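Local coordinates for protein purine nucleosidase, (IunH-1) (Sulfolobus solfataricus, PDB 3T8J) that belongs to the nucleoside hydrolase family and has an alpha/beta fold that holds a sodium ion at the C-terminal ends of parallel strands of its central beta sheet, at residues H3-D9 with L116-S122; D13-S17 with H236-T242; T32-G36 with S122-N126. All blocks are in the same frame, centred on the assembly; numbering follows the deposited sequence.

Contact 1 of 3, residues H3-D9 with L116-S122. With NA (sodium ion), chain B.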
# COMPACT_ATOMS: atom_id res chain seq x y z
N HIS A 3 34.79 -22.38 -1.86
CA HIS A 3 35.10 -21.13 -1.16
C HIS A 3 33.82 -20.39 -0.80
O HIS A 3 32.98 -20.13 -1.67
CB HIS A 3 35.97 -20.26 -2.05
CG HIS A 3 37.17 -20.96 -2.59
ND1 HIS A 3 38.31 -21.16 -1.84
CD2 HIS A 3 37.39 -21.54 -3.79
CE1 HIS A 3 39.19 -21.82 -2.58
NE2 HIS A 3 38.66 -22.07 -3.76
N PHE A 4 33.68 -20.06 0.48
CA PHE A 4 32.47 -19.43 1.01
C PHE A 4 32.74 -18.12 1.75
O PHE A 4 33.71 -17.99 2.51
CB PHE A 4 31.80 -20.34 2.05
CG PHE A 4 30.86 -21.36 1.49
CD1 PHE A 4 31.32 -22.44 0.76
CD2 PHE A 4 29.49 -21.28 1.72
CE1 PHE A 4 30.42 -23.40 0.24
CE2 PHE A 4 28.60 -22.23 1.22
CZ PHE A 4 29.08 -23.30 0.49
N ILE A 5 31.81 -17.18 1.59
CA ILE A 5 31.59 -16.11 2.58
C ILE A 5 30.39 -16.51 3.41
O ILE A 5 29.38 -16.97 2.87
CB ILE A 5 31.29 -14.76 1.91
CG1 ILE A 5 32.49 -14.26 1.15
CG2 ILE A 5 30.77 -13.73 2.95
CD1 ILE A 5 32.23 -12.94 0.36
N ILE A 6 30.48 -16.32 4.74
CA ILE A 6 29.32 -16.52 5.60
C ILE A 6 28.92 -15.16 6.17
O ILE A 6 29.75 -14.45 6.72
CB ILE A 6 29.58 -17.59 6.72
CG1 ILE A 6 28.32 -17.86 7.55
CG2 ILE A 6 30.76 -17.25 7.61
CD1 ILE A 6 28.48 -19.04 8.54
N ASP A 7 27.64 -14.81 6.01
CA ASP A 7 27.08 -13.52 6.42
C ASP A 7 26.18 -13.74 7.63
O ASP A 7 25.20 -14.47 7.55
CB ASP A 7 26.33 -12.90 5.23
CG ASP A 7 25.88 -11.45 5.49
OD1 ASP A 7 26.72 -10.51 5.56
OD2 ASP A 7 24.65 -11.23 5.65
N CYS A 8 26.56 -13.10 8.74
CA CYS A 8 26.07 -13.40 10.09
C CYS A 8 25.51 -12.18 10.85
O CYS A 8 26.20 -11.16 10.99
CB CYS A 8 27.22 -13.95 10.95
SG CYS A 8 27.92 -15.48 10.36
N ASP A 9 24.29 -12.32 11.40
CA ASP A 9 23.77 -11.47 12.48
C ASP A 9 23.99 -12.26 13.77
O ASP A 9 23.08 -12.83 14.34
CB ASP A 9 22.31 -11.01 12.28
CG ASP A 9 21.28 -12.16 12.11
OD1 ASP A 9 20.10 -11.94 12.47
OD2 ASP A 9 21.60 -13.25 11.56
N LEU A 116 32.98 -18.53 -5.96
CA LEU A 116 32.58 -18.06 -4.63
C LEU A 116 31.12 -18.41 -4.34
O LEU A 116 30.24 -18.18 -5.18
CB LEU A 116 32.77 -16.54 -4.48
CG LEU A 116 32.65 -15.97 -3.07
CD1 LEU A 116 33.71 -16.57 -2.15
CD2 LEU A 116 32.74 -14.45 -3.14
N GLU A 117 30.86 -18.93 -3.14
CA GLU A 117 29.53 -19.21 -2.68
C GLU A 117 29.23 -18.31 -1.49
O GLU A 117 30.12 -18.01 -0.69
CB GLU A 117 29.37 -20.68 -2.33
CG GLU A 117 29.65 -21.59 -3.57
CD GLU A 117 29.45 -23.07 -3.29
OE1 GLU A 117 28.31 -23.46 -2.96
OE2 GLU A 117 30.44 -23.87 -3.45
N PHE A 118 27.98 -17.89 -1.38
CA PHE A 118 27.56 -16.94 -0.33
C PHE A 118 26.51 -17.59 0.55
O PHE A 118 25.43 -17.93 0.09
CB PHE A 118 27.01 -15.65 -0.98
CG PHE A 118 26.87 -14.50 -0.05
CD1 PHE A 118 27.87 -13.53 0.03
CD2 PHE A 118 25.73 -14.34 0.72
CE1 PHE A 118 27.74 -12.45 0.91
CE2 PHE A 118 25.60 -13.26 1.61
CZ PHE A 118 26.61 -12.30 1.68
N LEU A 119 26.83 -17.76 1.84
CA LEU A 119 25.91 -18.37 2.79
C LEU A 119 25.18 -17.24 3.53
O LEU A 119 25.72 -16.62 4.46
CB LEU A 119 26.68 -19.31 3.72
CG LEU A 119 25.87 -20.05 4.77
CD1 LEU A 119 24.74 -20.90 4.18
CD2 LEU A 119 26.79 -20.92 5.65
N ALA A 120 23.98 -16.94 3.01
CA ALA A 120 23.13 -15.84 3.45
C ALA A 120 22.16 -16.37 4.50
O ALA A 120 20.99 -16.65 4.21
CB ALA A 120 22.37 -15.25 2.25
N ILE A 121 22.65 -16.46 5.74
CA ILE A 121 21.85 -16.96 6.87
C ILE A 121 21.31 -15.84 7.77
O ILE A 121 20.94 -16.08 8.91
CB ILE A 121 22.63 -18.02 7.70
CG1 ILE A 121 24.04 -17.55 8.08
CG2 ILE A 121 22.72 -19.34 6.90
CD1 ILE A 121 24.71 -18.40 9.20
N SER A 122 21.27 -14.63 7.23
CA SER A 122 20.94 -13.41 7.96
C SER A 122 20.18 -12.43 7.07
O SER A 122 20.01 -12.68 5.85
CB SER A 122 22.26 -12.76 8.44
OG SER A 122 23.09 -13.74 9.09
NA NA B . 22.08 -15.31 10.72
O HOH W 1 32.91 -22.98 -4.17
O HOH W 2 22.69 -13.04 4.77
O HOH W 3 20.91 -16.32 12.49
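Sodium joins the C-terminal ends of the two segments: Asp9 OD2 and Ile121 O bind it at 2.3 Å, Ser122 OG at 2.5 Å and water 3 at 2.4 Å, with Asp14 supplying the other ligand; Asp9 OD1 accepts from Asn37 N. Ser122 OG donates to Asp7 O (2.7 Å) and accepts from Asp9 N (3.0 Å), tying the strand ends together. Behind them runs a parallel ladder: Glu117 N to His3 O (2.8 Å), Ile5 N to Glu117 O (3.0 Å), Leu119 N to Ile5 O (2.9 Å) and Asp7 N to Leu119 O (3.1 Å). On one face, Glu117 CB makes a CH-pi contact 3.8 Å from the Phe4 ring centroid, and Ile6 CD1 meets Leu119 CD2 (3.8 Å); Glu117's carboxylate turns to Arg2 and Trp145. On the other, the Phe118 ring touches Ile5 and Asp7, whose OD1 bonds to Thr32. Metal sites at parallel-strand ends are usual in alpha/beta folds, and the position is consistent with the calcium site of nucleoside hydrolases, modelled with sodium.

Contact 2 of 3, residues D13-S17 with H236-T242. With NA (sodium ion), chain B.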
# COMPACT_ATOMS: atom_id res chain seq x y z
N ASP A 13 23.13 -20.11 16.13
CA ASP A 13 23.10 -20.96 14.95
C ASP A 13 24.05 -20.45 13.87
O ASP A 13 24.45 -21.22 12.97
CB ASP A 13 21.67 -21.12 14.40
CG ASP A 13 21.32 -22.56 14.03
OD1 ASP A 13 21.71 -23.51 14.76
OD2 ASP A 13 20.61 -22.77 13.03
N ASP A 14 24.44 -19.17 13.93
CA ASP A 14 25.49 -18.62 13.03
C ASP A 14 26.84 -19.21 13.42
O ASP A 14 27.64 -19.59 12.58
CB ASP A 14 25.57 -17.08 13.10
CG ASP A 14 24.27 -16.38 12.79
OD1 ASP A 14 24.10 -15.95 11.62
OD2 ASP A 14 23.40 -16.26 13.71
N VAL A 15 27.14 -19.19 14.73
CA VAL A 15 28.37 -19.81 15.24
C VAL A 15 28.44 -21.29 14.84
O VAL A 15 29.47 -21.75 14.30
CB VAL A 15 28.50 -19.67 16.77
CG1 VAL A 15 29.75 -20.48 17.30
CG2 VAL A 15 28.63 -18.18 17.12
N LEU A 16 27.36 -22.03 15.04
CA LEU A 16 27.39 -23.45 14.67
C LEU A 16 27.54 -23.67 13.16
O LEU A 16 28.20 -24.61 12.74
CB LEU A 16 26.16 -24.18 15.20
CG LEU A 16 26.35 -25.68 15.38
CD1 LEU A 16 27.19 -25.97 16.63
CD2 LEU A 16 25.01 -26.41 15.48
N SER A 17 26.95 -22.79 12.36
CA SER A 17 27.07 -22.87 10.89
C SER A 17 28.54 -22.63 10.44
O SER A 17 29.06 -23.35 9.56
CB SER A 17 26.13 -21.86 10.23
OG SER A 17 24.77 -22.23 10.43
N HIS A 236 17.00 -25.53 14.01
CA HIS A 236 18.33 -25.25 13.46
C HIS A 236 18.19 -24.61 12.06
O HIS A 236 18.59 -25.20 11.05
CB HIS A 236 19.13 -26.56 13.35
CG HIS A 236 19.92 -26.91 14.58
ND1 HIS A 236 20.86 -26.07 15.14
CD2 HIS A 236 19.98 -28.06 15.31
CE1 HIS A 236 21.43 -26.66 16.17
NE2 HIS A 236 20.92 -27.87 16.30
N PRO A 237 17.63 -23.39 12.00
CA PRO A 237 17.40 -22.79 10.69
C PRO A 237 18.67 -22.63 9.86
O PRO A 237 18.72 -23.00 8.67
CB PRO A 237 16.76 -21.42 11.02
CG PRO A 237 17.18 -21.14 12.42
CD PRO A 237 17.26 -22.49 13.10
N ASP A 238 19.71 -22.06 10.46
CA ASP A 238 20.97 -21.80 9.75
C ASP A 238 21.81 -23.06 9.57
O ASP A 238 22.40 -23.27 8.51
CB ASP A 238 21.76 -20.71 10.48
CG ASP A 238 20.92 -19.48 10.73
OD1 ASP A 238 20.05 -19.14 9.89
OD2 ASP A 238 21.11 -18.82 11.78
N ALA A 239 21.84 -23.92 10.58
CA ALA A 239 22.65 -25.13 10.50
C ALA A 239 22.10 -26.11 9.46
O ALA A 239 22.87 -26.79 8.79
CB ALA A 239 22.79 -25.78 11.90
N ILE A 240 20.77 -26.17 9.30
CA ILE A 240 20.18 -26.96 8.23
C ILE A 240 20.54 -26.40 6.85
O ILE A 240 20.90 -27.16 5.93
CB ILE A 240 18.65 -27.10 8.40
CG1 ILE A 240 18.32 -28.05 9.55
CG2 ILE A 240 18.00 -27.65 7.10
CD1 ILE A 240 16.82 -28.06 9.98
N THR A 241 20.46 -25.07 6.70
CA THR A 241 20.82 -24.42 5.45
C THR A 241 22.27 -24.77 5.09
O THR A 241 22.58 -25.13 3.96
CB THR A 241 20.65 -22.90 5.53
OG1 THR A 241 19.28 -22.61 5.88
CG2 THR A 241 21.02 -22.21 4.20
N THR A 242 23.14 -24.65 6.08
CA THR A 242 24.57 -24.92 5.91
C THR A 242 24.84 -26.40 5.57
O THR A 242 25.66 -26.72 4.70
CB THR A 242 25.34 -24.52 7.20
OG1 THR A 242 25.06 -23.15 7.52
CG2 THR A 242 26.85 -24.68 7.02
NA NA B . 22.08 -15.31 10.72
O HOH W 3 20.91 -16.32 12.49
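A carboxylate from one helix is lodged at the N-terminal end of another: Asp13 OD2 accepts a hydrogen bond from Ala239 N (3.0 Å) and a weak one from Asp238 N (2.8 Å, bent to 125°). These amides lie in the first turn of helix 237-246, where no preceding turn exists to take them up. The other oxygen, Asp13 OD1, accepts from His236 ND1 at 2.7 Å, with the acid near the plane of the imidazole, and is also bonded to Tyr218; His236 NE2 turns to Tyr214. His236 occupies the N-cap position, so Asp13 grips both the residue before the helix and its first turn.

The segment axes approach to 8.1 Å and run nearly parallel, 22° apart. Further along, Ser17 OG bonds back to Asp13 O (2.8 Å), and its side chain rests on Asp238 CB (3.4 Å from OG). Leu16 CD2 packs on His236 CE1 (3.7 Å) and Ala239 CB (4.3 Å).

Asp14's CA-to-CB bond points away from segment 236-242, but its carboxylate end comes nearer, and OD1 binds the sodium at 2.3 Å; OD2 is bonded to Ala11 N. Water 3, itself a sodium ligand, sits 2.8 Å from Asp14 OD2 and 2.6 Å from Asp238 OD2.

Three buried acids therefore crowd together, with Asp14 OD2 only 3.9 Å from Asp238 OD2. Asp13 is stabilised by helix amides and the imidazole N-H, Asp14 by the sodium it shares with Asp9, while Asp238 reaches the ion through water 3.

Contact 3 of 3, residues T32-G36 with S122-N126. With NA (sodium ion), chain B.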
# COMPACT_ATOMS: atom_id res chain seq x y z
N THR A 32 31.13 -11.86 7.23
CA THR A 32 30.56 -10.51 7.08
C THR A 32 29.45 -10.37 8.13
O THR A 32 28.77 -11.37 8.44
CB THR A 32 30.07 -10.25 5.63
OG1 THR A 32 29.17 -11.28 5.22
CG2 THR A 32 31.29 -10.17 4.66
N ILE A 33 29.31 -9.18 8.74
CA ILE A 33 28.34 -8.96 9.82
C ILE A 33 27.26 -8.00 9.39
O ILE A 33 27.56 -6.95 8.81
CB ILE A 33 29.04 -8.40 11.09
CG1 ILE A 33 30.28 -9.22 11.46
CG2 ILE A 33 28.05 -8.36 12.29
CD1 ILE A 33 29.97 -10.66 11.88
N VAL A 34 26.02 -8.33 9.74
CA VAL A 34 24.84 -7.55 9.36
C VAL A 34 23.91 -7.36 10.58
O VAL A 34 23.89 -8.23 11.46
CB VAL A 34 24.10 -8.21 8.16
CG1 VAL A 34 23.45 -9.54 8.57
CG2 VAL A 34 23.06 -7.24 7.52
N GLU A 35 23.12 -6.31 10.57
CA GLU A 35 22.10 -6.11 11.62
C GLU A 35 21.14 -7.29 11.67
O GLU A 35 20.85 -7.93 10.62
CB GLU A 35 21.32 -4.79 11.38
CG GLU A 35 20.17 -4.85 10.39
CD GLU A 35 20.57 -4.85 8.91
OE1 GLU A 35 21.72 -4.47 8.60
OE2 GLU A 35 19.68 -5.19 8.07
N GLY A 36 20.59 -7.57 12.84
CA GLY A 36 19.54 -8.57 12.98
C GLY A 36 19.32 -8.99 14.43
O GLY A 36 18.78 -8.23 15.21
N SER A 122 21.27 -14.63 7.23
CA SER A 122 20.94 -13.41 7.96
C SER A 122 20.18 -12.43 7.07
O SER A 122 20.01 -12.68 5.85
CB SER A 122 22.26 -12.76 8.44
OG SER A 122 23.09 -13.74 9.09
N PRO A 123 19.74 -11.28 7.61
CA PRO A 123 19.18 -10.25 6.72
C PRO A 123 20.13 -9.91 5.54
O PRO A 123 21.34 -10.00 5.68
CB PRO A 123 18.94 -9.07 7.66
CG PRO A 123 18.72 -9.72 9.00
CD PRO A 123 19.72 -10.84 9.01
N LEU A 124 19.57 -9.53 4.40
CA LEU A 124 20.31 -9.51 3.14
C LEU A 124 20.97 -8.16 2.76
O LEU A 124 21.44 -7.95 1.63
CB LEU A 124 19.39 -10.04 2.03
CG LEU A 124 19.04 -11.54 2.11
CD1 LEU A 124 17.84 -11.91 1.20
CD2 LEU A 124 20.21 -12.42 1.71
N THR A 125 21.06 -7.26 3.73
CA THR A 125 21.52 -5.90 3.49
C THR A 125 22.92 -5.82 2.85
O THR A 125 23.13 -5.01 1.96
CB THR A 125 21.44 -5.07 4.80
OG1 THR A 125 20.18 -5.33 5.44
CG2 THR A 125 21.57 -3.59 4.48
N ASN A 126 23.89 -6.61 3.33
CA ASN A 126 25.25 -6.53 2.78
C ASN A 126 25.32 -7.01 1.35
O ASN A 126 26.02 -6.42 0.53
CB ASN A 126 26.26 -7.32 3.62
CG ASN A 126 26.52 -6.70 4.96
OD1 ASN A 126 26.46 -5.49 5.10
ND2 ASN A 126 26.85 -7.53 5.95
NA NA B . 22.08 -15.31 10.72
O HOH W 3 20.91 -16.32 12.49
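This contact sets a strand end and its following loop against a loop leading into a helix: strand 27-33 and the turn after it meet the link from strand 116-120 to helix 125-133. Strand 3-8 lies between the two strands, so the segments close over its end.

Val34 is the apolar centre. Its CA-to-CB bond points toward the link, and its methyls reach three residues there: CG1 lies 3.4 Å from Ser122 CB and 4.0 Å from Pro123 CD, while CG2 lies 3.8 Å from Thr125 CB. On one flank Asn126 ND2 donates to Ile33 O (3.0 Å), clipping the start of the helix to the strand end; the same amide also reaches Asp7, and Asn126 OD1 accepts from Ala64 N. On the other, Glu35 OE2 lies 2.7 Å from Thr125 OG1, a hydroxyl that has Asp168 as a second carboxylate neighbour. Glu35 O presses against Pro123 CG at 3.2 Å and has no polar partner in the model. Gly36 passes close to the proline, its CA 4.2 Å from Pro123 CG, and a side chain there would be crowded by that ring.

Ser122 OG, bonded to Asp7 O, binds the sodium at 2.5 Å. Loops at the C-terminal ends of parallel strands, one of them giving Ser122 to the metal, are the classic layout of an alpha/beta binding site, consistent with the nucleoside hydrolase fold.

In the fold
The three contacts adjoin one sodium ion, each including at least one ligand residue. Contacts 1 and 3 have centres about 10 Å apart and share Ser122; contact 2 lies about 11 Å from contact 1 and 15 Å from contact 3. Strands 27-33, 3-8 and 116-120 are adjacent in the sheet, in that order. Along the chain, strand 3-8 is followed by helix 12-23 and strand 27-33, then later by strand 116-120 and helix 125-133; helix 237-246 comes last, so contact 3 is nested within the loop closed by contact 2, while contact 1 interleaves with both. Residues distant in sequence are thereby gathered into a single metal site, with water 3 bridging sodium to contact 2's helices.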